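Local coordinates for protein inositol monophosphatase (Zymomonas mobilis, PDB 4N81) that probably hydrolyses phosphate monoesters such as inositol monophosphate with the help of magnesium, at residues A13-L16 with A17-A21; A46-G49 with A50-M54. All coordinates share one frame; numbering follows the deposited sequence.

Interaction 1 (13-21) lies on helix 7-24 and interaction 2 (46-54) on helix 42-61, the next helix of the chain. Their centres are 11 Å apart and the two helices pack directly. Val-19 CG1 meets Ala-53 CB at 3.6 Å. Ala-20 CB lies 4.0 Å from Ala-50 CB, and Met-54 SD is 3.9 Å from Ala-20 CB. The alanines at 20, 50 and 53 probably help the helices come this close. Interaction 2 is nearer the predicted magnesium site: the side chains of Ala-46 and Ile-88 are about 4 Å apart. Interaction 1 is further back, with the side chain of Ala-20 about 8 Å from that of Ile-88.

Interaction 1: residues A13-L16 with A17-A21; sequences AHRL and ADVAA
Two successive turns of helix 7-24 meet here, in the layer that packs on the large mixed sheet of the fold. Four i to i+4 backbone bonds join them: Ala-17 N to Ala-13 O, Asp-18 N to His-14 O, Val-19 N to Arg-15 O and Ala-20 N to Leu-16 O, each 2.9 Å. The last is the straightest, with an N-H...O angle of 167°. Val-19 CG2 lies beside its own backbone N and leans back over the preceding turn, 3.2 Å from Arg-15 O. Its other methyl, CG1, is anti to that N (chi1 164°) and packs on helix 42-61. On the outer side, Arg-15 CG passes Val-19 CG2 at 4.4 Å. Asp-18 also folds back, and its CG comes to 3.2 Å from His-14 O. Ala-13 and Ala-17 face the sheet, while Leu-16 reaches both Ile-57 and Ile-105. Asp-18 OD1 and His-14 ND1 are 5.7 Å apart and do not touch. Both bind Arg-126 of strand 125-130, Asp-18 by a salt bridge and His-14 by a hydrogen bond. One arginine thus ties neighbouring turns to the sheet, and its charge probably offsets that of Asp-18, whose carboxylate lies against the carbonyl oxygen of His-14.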
loop_
_atom_site.group_PDB
_atom_site.type_symbol
_atom_site.label_atom_id
_atom_site.label_comp_id
_atom_site.label_asym_id
_atom_site.label_seq_id
_atom_site.Cartn_x
_atom_site.Cartn_y
_atom_site.Cartn_z
ATOM N N ALA A 13 13.017 -23.399 -3.822
ATOM C CA ALA A 13 12.725 -21.979 -3.626
ATOM C C ALA A 13 11.385 -21.821 -2.912
ATOM O O ALA A 13 11.246 -20.995 -1.979
ATOM C CB ALA A 13 12.741 -21.246 -4.972
ATOM N N HIS A 14 10.417 -22.655 -3.275
ATOM C CA HIS A 14 9.149 -22.644 -2.561
ATOM C C HIS A 14 9.319 -23.040 -1.118
ATOM O O HIS A 14 8.651 -22.477 -0.218
ATOM C CB HIS A 14 8.158 -23.640 -3.201
ATOM C CG HIS A 14 7.464 -23.083 -4.414
ATOM N ND1 HIS A 14 6.553 -22.054 -4.335
ATOM C CD2 HIS A 14 7.569 -23.392 -5.731
ATOM C CE1 HIS A 14 6.117 -21.755 -5.550
ATOM N NE2 HIS A 14 6.725 -22.547 -6.420
ATOM N N ARG A 15 10.214 -24.005 -0.881
ATOM C CA ARG A 15 10.440 -24.400 0.521
ATOM C C ARG A 15 11.054 -23.265 1.349
ATOM O O ARG A 15 10.651 -23.019 2.499
ATOM C CB ARG A 15 11.301 -25.695 0.581
ATOM C CG ARG A 15 11.808 -26.057 1.983
ATOM C CD ARG A 15 11.934 -27.579 2.227
ATOM N NE ARG A 15 13.220 -28.196 1.873
ATOM C CZ ARG A 15 13.498 -28.742 0.683
ATOM N NH1 ARG A 15 12.595 -28.701 -0.301
ATOM N NH2 ARG A 15 14.691 -29.301 0.457
ATOM N N LEU A 16 11.970 -22.515 0.729
ATOM C CA LEU A 16 12.583 -21.390 1.420
ATOM C C LEU A 16 11.529 -20.331 1.693
ATOM O O LEU A 16 11.484 -19.735 2.777
ATOM C CB LEU A 16 13.717 -20.804 0.572
ATOM C CG LEU A 16 14.874 -21.780 0.271
ATOM C CD1 LEU A 16 15.853 -21.076 -0.637
ATOM C CD2 LEU A 16 15.592 -22.235 1.537
ATOM N N ALA A 17 10.633 -20.119 0.734
ATOM C CA ALA A 17 9.617 -19.099 0.969
ATOM C C ALA A 17 8.685 -19.502 2.096
ATOM O O ALA A 17 8.289 -18.632 2.922
ATOM C CB ALA A 17 8.817 -18.749 -0.314
ATOM N N ASP A 18 8.375 -20.799 2.171
ATOM C CA ASP A 18 7.489 -21.293 3.240
ATOM C C ASP A 18 8.128 -21.149 4.620
ATOM O O ASP A 18 7.494 -20.717 5.606
ATOM C CB ASP A 18 7.190 -22.797 3.074
ATOM C CG ASP A 18 6.329 -23.092 1.847
ATOM O OD1 ASP A 18 5.736 -22.133 1.295
ATOM O OD2 ASP A 18 6.248 -24.290 1.459
ATOM N N VAL A 19 9.418 -21.477 4.670
ATOM C CA VAL A 19 10.127 -21.405 5.932
ATOM C C VAL A 19 10.210 -19.951 6.424
ATOM O O VAL A 19 9.924 -19.617 7.640
ATOM C CB VAL A 19 11.507 -22.067 5.754
ATOM C CG1 VAL A 19 12.446 -21.696 6.885
ATOM C CG2 VAL A 19 11.321 -23.622 5.606
ATOM N N ALA A 20 10.528 -19.071 5.472
ATOM C CA ALA A 20 10.590 -17.654 5.836
ATOM C C ALA A 20 9.216 -17.125 6.293
ATOM O O ALA A 20 9.116 -16.350 7.282
ATOM C CB ALA A 20 11.102 -16.809 4.623
ATOM N N ALA A 21 8.146 -17.578 5.613
ATOM C CA ALA A 21 6.815 -17.054 5.899
ATOM C C ALA A 21 6.436 -17.412 7.322
ATOM O O ALA A 21 5.887 -16.572 8.060
ATOM C CB ALA A 21 5.746 -17.645 4.942
#

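Interaction 2: residues A46-G49 with A50-M54; sequences ADRG and AEQAM
Residues 46-54 run as regular alpha-helix, with Ala-50 N, Glu-51 N and Gln-52 N each 2.9 Å from Ala-46 O, Asp-47 O and Arg-48 O in turn, and Ala-53 N bonded to Gly-49 O. On the outer surface Arg-48 and Gln-52 lie side by side and point the same way. Their planes stand 74° apart. Gln-52 NE2 approaches the guanidinium obliquely and is 3.5 Å from Arg-48 NH2. Both nitrogens are donors, so this is a contact without a hydrogen bond. Gln-52 CG stands anti to its carbonyl carbon (chi1 -68°), which lays the start of the chain over the preceding turn, 3.1 Å from Arg-48 O. A bend at chi3 (48°) brings the guanidinium of Arg-48 alongside the Gln-52 amide. The stretch belongs to helix 42-61, which packs against helix 7-24 in the inositol monophosphatase fold. Ala-50 and Ala-53 supply small side chains to that interface. Ala-46 and Asp-47 lie close to the predicted magnesium ligands Ile-88 and Asp-86, and Asp-47 and Ala-50 touch Pro-87 between them in sequence. Met-54 also touches Pro-87. Asp-47 and Glu-51, one turn apart, share a water, which donates to both, at 2.9 Å from Asp-47 OD2 and 2.6 Å from Glu-51 OE2. The carboxylates themselves do not touch: Asp-47 OD1 is 4.8 Å from Glu-51 OE2. The water probably eases their repulsion. Glu-51 OE1 turns to a salt bridge with Arg-55 NE, one turn further on.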
loop_
_atom_site.group_PDB
_atom_site.type_symbol
_atom_site.label_atom_id
_atom_site.label_comp_id
_atom_site.label_asym_id
_atom_site.label_seq_id
_atom_site.Cartn_x
_atom_site.Cartn_y
_atom_site.Cartn_z
ATOM N N ALA A 46 12.470 -10.864 12.777
ATOM C CA ALA A 46 11.858 -11.625 11.702
ATOM C C ALA A 46 12.868 -11.844 10.579
ATOM O O ALA A 46 13.027 -12.946 10.079
ATOM C CB ALA A 46 10.632 -10.843 11.148
ATOM N N ASP A 47 13.540 -10.764 10.191
ATOM C CA ASP A 47 14.524 -10.817 9.110
ATOM C C ASP A 47 15.666 -11.741 9.470
ATOM O O ASP A 47 16.040 -12.634 8.678
ATOM C CB ASP A 47 15.041 -9.384 8.823
ATOM C CG ASP A 47 16.294 -9.383 7.972
ATOM O OD1 ASP A 47 17.380 -9.045 8.498
ATOM O OD2 ASP A 47 16.213 -9.792 6.811
ATOM N N ARG A 48 16.209 -11.593 10.674
ATOM C CA ARG A 48 17.321 -12.463 11.052
ATOM C C ARG A 48 16.908 -13.915 11.172
ATOM O O ARG A 48 17.651 -14.824 10.750
ATOM C CB ARG A 48 17.936 -12.069 12.413
ATOM C CG ARG A 48 18.573 -10.667 12.542
ATOM C CD ARG A 48 19.290 -10.496 13.926
ATOM N NE ARG A 48 20.171 -11.625 14.265
ATOM C CZ ARG A 48 20.636 -11.893 15.492
ATOM N NH1 ARG A 48 20.302 -11.116 16.518
ATOM N NH2 ARG A 48 21.431 -12.945 15.703
ATOM N N GLY A 49 15.754 -14.177 11.783
ATOM C CA GLY A 49 15.402 -15.584 11.956
ATOM C C GLY A 49 15.100 -16.244 10.597
ATOM O O GLY A 49 15.481 -17.422 10.357
ATOM N N ALA A 50 14.468 -15.488 9.693
ATOM C CA ALA A 50 14.159 -16.066 8.370
ATOM C C ALA A 50 15.431 -16.297 7.557
ATOM O O ALA A 50 15.608 -17.342 6.919
ATOM C CB ALA A 50 13.191 -15.154 7.589
ATOM N N GLU A 51 16.341 -15.328 7.608
ATOM C CA GLU A 51 17.569 -15.485 6.850
ATOM C C GLU A 51 18.379 -16.641 7.385
ATOM O O GLU A 51 18.954 -17.402 6.607
ATOM C CB GLU A 51 18.439 -14.240 6.922
ATOM C CG GLU A 51 19.546 -14.325 5.883
ATOM C CD GLU A 51 20.676 -13.390 6.157
ATOM O OE1 GLU A 51 21.839 -13.856 6.113
ATOM O OE2 GLU A 51 20.396 -12.192 6.404
ATOM N N GLN A 52 18.420 -16.793 8.712
ATOM C CA GLN A 52 19.195 -17.892 9.248
ATOM C C GLN A 52 18.599 -19.218 8.849
ATOM O O GLN A 52 19.336 -20.140 8.448
ATOM C CB GLN A 52 19.296 -17.798 10.783
ATOM C CG GLN A 52 20.121 -16.610 11.260
ATOM C CD GLN A 52 19.974 -16.348 12.760
ATOM O OE1 GLN A 52 19.279 -17.087 13.472
ATOM N NE2 GLN A 52 20.620 -15.282 13.239
ATOM N N ALA A 53 17.270 -19.331 8.911
ATOM C CA ALA A 53 16.689 -20.632 8.550
ATOM C C ALA A 53 16.891 -20.974 7.057
ATOM O O ALA A 53 17.235 -22.130 6.691
ATOM C CB ALA A 53 15.188 -20.687 8.931
ATOM N N MET A 54 16.732 -19.957 6.197
ATOM C CA MET A 54 16.920 -20.213 4.765
ATOM C C MET A 54 18.383 -20.551 4.453
ATOM O O MET A 54 18.666 -21.431 3.626
ATOM C CB MET A 54 16.475 -19.019 3.913
ATOM C CG MET A 54 14.965 -18.755 3.935
ATOM S SD MET A 54 14.454 -17.455 2.758
ATOM C CE MET A 54 15.054 -16.021 3.619
HETATM O O HOH W 1 18.689 -10.414 5.519
#